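Local coordinates for DegV family protein (Eubacterium eligens, PDB 3FDJ) that is of unknown function but probably binds a fatty acid or similar lipid, at residues K211-L216 / Q246-T251; E234-K239 / G269-S274. One frame throughout, in Å; residues are numbered along the deposited sequence. Where two conformers were deposited one is given.

Both contacts belong to one α/β unit, interaction 1 within its helical layer and interaction 2 between that layer and the six-stranded mixed sheet; their centres are 14 Å apart, and both use helix 234-248. That helix meets strand 271-276 near its start in interaction 2 and helix 205-219 at its end in interaction 1; helix 205-219 also touches it further back, through Leu212 on Ile240 and Met243. Along the chain the segments alternate, in the order 211-216, 234-239, 246-251, 269-274, so the two closures interlock rather than nest. They also touch directly, Leu212 CD1 lying 4.2 Å from Leu273 CD2. Helices 205-219 and 234-248 thus pack side by side over the sheet containing strands 226-230, 253-257 and 271-276.

Interaction 1 of 2, residues K211-L216 / Q246-T251; sequences KLQALL and QAYGTT
The hydroxyl of Tyr248 is the polar point of this contact, meeting helix 205-219 at several atoms. Its hydrogen-bond partner is the carboxylate of Asp217, one residue beyond 211-216. Gln213 O is also near, 3.0 Å from Tyr248 OH, but the angle is too poor for a hydrogen bond. Carbon closes in as well: Gln213 CG and Leu216 CB each lie 3.5 Å from Tyr248 OH, and Leu216 CB is 4.1 Å from Tyr248 CZ. The phenol end thus rests against the helix surface between residues one turn apart, while the ring packs edge-to-face with Tyr221.

Gln213 reaches across in the other direction. With CG anti to the backbone N (chi1 -177°) and the chain extended beyond it, the amide arrives at Ala247, NE2 lying 3.9 Å from Ala247 CB. The amide plane is turned 66° from the Tyr248 ring, so the two groups do not stack. Leu216 also packs on Ile244 and Phe156, carrying the contact inward to the sheet.

Just past Tyr248 the chain leaves helical geometry at Gly249, whose phi is positive (78°). This is helix-helix packing, closed at one helix's C-terminal end, on the outer layer of an α/β sandwich.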
# COMPACT_ATOMS: atom_id res chain seq x y z
N LYS A 211 2.60 10.59 -19.05
CA LYS A 211 1.81 11.23 -17.98
C LYS A 211 2.49 11.12 -16.62
O LYS A 211 2.50 12.07 -15.86
CB LYS A 211 0.40 10.67 -17.93
CG LYS A 211 -0.47 11.14 -19.07
CD LYS A 211 -1.90 10.62 -18.88
CE LYS A 211 -2.83 10.99 -20.05
NZ LYS A 211 -2.79 12.42 -20.46
N LEU A 212 3.04 9.95 -16.31
CA LEU A 212 3.72 9.74 -15.04
C LEU A 212 4.95 10.62 -14.92
O LEU A 212 5.22 11.17 -13.84
CB LEU A 212 4.12 8.26 -14.87
CG LEU A 212 3.01 7.27 -14.54
CD1 LEU A 212 3.56 5.83 -14.51
CD2 LEU A 212 2.34 7.61 -13.19
N GLN A 213 5.69 10.79 -16.02
CA GLN A 213 6.86 11.65 -15.98
C GLN A 213 6.45 13.08 -15.66
O GLN A 213 7.10 13.75 -14.86
CB GLN A 213 7.68 11.58 -17.29
CG GLN A 213 8.92 12.42 -17.23
CD GLN A 213 9.86 12.19 -18.40
OE1 GLN A 213 9.72 11.22 -19.15
NE2 GLN A 213 10.86 13.06 -18.53
N ALA A 214 5.35 13.55 -16.27
CA ALA A 214 4.86 14.90 -15.99
C ALA A 214 4.40 15.04 -14.51
O ALA A 214 4.69 16.04 -13.84
CB ALA A 214 3.73 15.29 -16.97
N LEU A 215 3.71 14.02 -14.01
CA LEU A 215 3.23 14.01 -12.62
C LEU A 215 4.39 14.00 -11.62
O LEU A 215 4.39 14.76 -10.62
CB LEU A 215 2.31 12.83 -12.37
CG LEU A 215 0.95 12.87 -13.06
CD1 LEU A 215 0.27 11.51 -13.03
CD2 LEU A 215 0.05 13.95 -12.46
N LEU A 216 5.40 13.16 -11.89
CA LEU A 216 6.57 13.08 -11.04
C LEU A 216 7.33 14.42 -11.02
O LEU A 216 7.72 14.87 -9.95
CB LEU A 216 7.47 11.94 -11.48
CG LEU A 216 6.90 10.55 -11.14
CD1 LEU A 216 7.66 9.44 -11.90
CD2 LEU A 216 6.90 10.29 -9.65
N GLN A 246 16.09 6.38 -16.41
CA GLN A 246 16.63 7.17 -17.50
C GLN A 246 16.41 8.67 -17.31
O GLN A 246 17.31 9.46 -17.57
CB GLN A 246 16.03 6.70 -18.84
CG GLN A 246 16.49 7.48 -20.08
CD GLN A 246 17.95 7.21 -20.47
OE1 GLN A 246 18.67 6.43 -19.84
NE2 GLN A 246 18.40 7.90 -21.52
N ALA A 247 15.21 9.05 -16.87
CA ALA A 247 14.83 10.47 -16.78
C ALA A 247 15.38 11.15 -15.54
O ALA A 247 15.71 12.33 -15.57
CB ALA A 247 13.31 10.60 -16.82
N TYR A 248 15.50 10.41 -14.44
CA TYR A 248 15.89 11.01 -13.16
C TYR A 248 17.18 10.48 -12.55
O TYR A 248 17.65 11.03 -11.56
CB TYR A 248 14.76 10.84 -12.15
CG TYR A 248 13.43 11.42 -12.60
CD1 TYR A 248 13.14 12.77 -12.43
CD2 TYR A 248 12.47 10.62 -13.19
CE1 TYR A 248 11.92 13.31 -12.86
CE2 TYR A 248 11.25 11.14 -13.61
CZ TYR A 248 10.98 12.48 -13.44
OH TYR A 248 9.77 12.98 -13.85
N GLY A 249 17.76 9.43 -13.11
CA GLY A 249 19.01 8.88 -12.59
C GLY A 249 18.84 8.05 -11.33
O GLY A 249 19.80 7.77 -10.64
N THR A 250 17.61 7.64 -11.05
CA THR A 250 17.30 6.84 -9.87
C THR A 250 18.12 5.56 -9.83
O THR A 250 18.25 4.88 -10.83
CB THR A 250 15.83 6.45 -9.90
OG1 THR A 250 15.05 7.61 -10.21
CG2 THR A 250 15.39 5.82 -8.57
N THR A 251 18.67 5.24 -8.66
CA THR A 251 19.35 3.97 -8.44
C THR A 251 18.62 3.10 -7.41
O THR A 251 18.81 1.88 -7.39
CB THR A 251 20.79 4.16 -7.98
OG1 THR A 251 20.82 4.97 -6.81
CG2 THR A 251 21.63 4.82 -9.10

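Interaction 2 of 2, residues E234-K239 / G269-S274; sequences EALADK and GGIILS
No ring, side-chain amide or carboxylate takes part where Leu236 and Ala237 meet Ile271; the flat group involved is the peptide joining the first two. Ile271 CD1 sits over one face of it, 3.7 Å from Ala237 N and about 22° off the normal to the peptide plane. The same methyl group packs against the small side chain beside that peptide, at 3.8 Å from Ala237 CB. Ile271 was deposited in two conformers, and the details of its branch, described here for one of them, are uncertain to that extent. Firmer evidence of closeness is the backbone separation, Ala237 CA to Ile271 CA being 6.7 Å.

The other half of the contact is purely aliphatic. In the same conformer Leu236 CD2 comes to 3.7 Å from Ile271 CG1, and Leu236 CG follows at 3.9 Å from Ile271 CG1, so the leucine meets the methylene of the isoleucine. Placing CG1 anti to the carbonyl carbon (chi1 -66°) brings that branch to the helix, and chi2, -68°, then sets CD1 over the peptide.

Asn233, just before the helix, bridges the same two segments through its side-chain amide: OD1 accepts from Leu236 N, and ND2 donates to Gly269 O. Ile228 of strand 226-230 touches both Ala237 and Ile271, while Val255 of strand 253-257 touches Ala237, and Leu208 of helix 205-219 flanks Leu236. All three residues in contact are buried. Helix 234-248 joins the adjacent parallel strands 226-230 and 253-257, so this is the helix-on-sheet packing of a beta-alpha-beta crossover, extended here to the antiparallel neighbouring strand 271-276.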
# COMPACT_ATOMS: atom_id res chain seq x y z
N GLU A 234 4.19 -7.30 -14.55
CA GLU A 234 5.61 -7.04 -14.39
C GLU A 234 6.16 -6.25 -15.58
O GLU A 234 7.05 -5.42 -15.42
CB GLU A 234 6.35 -8.35 -14.20
CG GLU A 234 7.77 -8.22 -13.75
CD GLU A 234 8.38 -9.57 -13.49
OE1 GLU A 234 7.68 -10.46 -12.93
OE2 GLU A 234 9.55 -9.76 -13.89
N ALA A 235 5.57 -6.48 -16.77
CA ALA A 235 6.03 -5.82 -17.98
C ALA A 235 5.92 -4.32 -17.88
O ALA A 235 6.88 -3.60 -18.15
CB ALA A 235 5.26 -6.35 -19.20
N LEU A 236 4.76 -3.84 -17.44
CA LEU A 236 4.51 -2.41 -17.30
C LEU A 236 5.35 -1.83 -16.16
O LEU A 236 5.94 -0.75 -16.30
CB LEU A 236 3.02 -2.09 -17.11
CG LEU A 236 2.68 -0.58 -17.05
CD1 LEU A 236 3.28 0.19 -18.24
CD2 LEU A 236 1.16 -0.41 -16.95
N ALA A 237 5.43 -2.54 -15.04
CA ALA A 237 6.19 -2.05 -13.90
C ALA A 237 7.67 -1.86 -14.31
O ALA A 237 8.29 -0.87 -13.93
CB ALA A 237 6.05 -2.99 -12.70
N ASP A 238 8.21 -2.81 -15.06
CA ASP A 238 9.59 -2.72 -15.55
C ASP A 238 9.77 -1.56 -16.52
O ASP A 238 10.77 -0.86 -16.46
CB ASP A 238 10.03 -4.04 -16.21
CG ASP A 238 10.32 -5.16 -15.21
OD1 ASP A 238 10.31 -4.91 -13.97
OD2 ASP A 238 10.57 -6.30 -15.68
N LYS A 239 8.79 -1.31 -17.39
CA LYS A 239 8.87 -0.14 -18.30
C LYS A 239 8.91 1.19 -17.54
O LYS A 239 9.66 2.09 -17.89
CB LYS A 239 7.67 -0.06 -19.24
CG LYS A 239 7.61 -1.06 -20.33
CD LYS A 239 6.36 -0.80 -21.20
CE LYS A 239 6.15 -1.91 -22.17
NZ LYS A 239 4.93 -1.68 -22.99
N GLY A 269 -3.65 -6.24 -13.97
CA GLY A 269 -3.05 -5.24 -14.84
C GLY A 269 -2.59 -4.01 -14.09
O GLY A 269 -1.84 -3.18 -14.62
N GLY A 270 -3.05 -3.84 -12.85
CA GLY A 270 -2.82 -2.62 -12.12
C GLY A 270 -1.39 -2.40 -11.68
O GLY A 270 -0.62 -3.38 -11.44
N ILE A 271 -1.03 -1.12 -11.59
CA ILE A 271 0.27 -0.67 -11.09
C ILE A 271 0.05 0.33 -9.96
O ILE A 271 -0.86 1.15 -10.04
CB ILE A 271 1.06 0.04 -12.22
CG1 ILE A 271 1.43 -0.95 -13.33
CG2 ILE A 271 2.30 0.75 -11.65
CD1 ILE A 271 2.43 -1.98 -12.93
N ILE A 272 0.88 0.28 -8.93
CA ILE A 272 0.93 1.34 -7.93
C ILE A 272 2.39 1.69 -7.67
O ILE A 272 3.22 0.80 -7.53
CB ILE A 272 0.29 0.93 -6.59
CG1 ILE A 272 -1.04 0.18 -6.78
CG2 ILE A 272 0.13 2.16 -5.70
CD1 ILE A 272 -1.60 -0.36 -5.46
N LEU A 273 2.70 2.97 -7.62
CA LEU A 273 4.04 3.40 -7.34
C LEU A 273 4.10 4.46 -6.27
O LEU A 273 3.19 5.26 -6.11
CB LEU A 273 4.80 3.86 -8.59
CG LEU A 273 4.66 5.22 -9.22
CD1 LEU A 273 5.43 6.32 -8.41
CD2 LEU A 273 5.21 5.15 -10.65
N SER A 274 5.17 4.42 -5.50
CA SER A 274 5.42 5.46 -4.54
C SER A 274 6.86 5.94 -4.62
O SER A 274 7.77 5.19 -4.99
CB SER A 274 5.08 4.96 -3.14
OG SER A 274 5.20 6.03 -2.22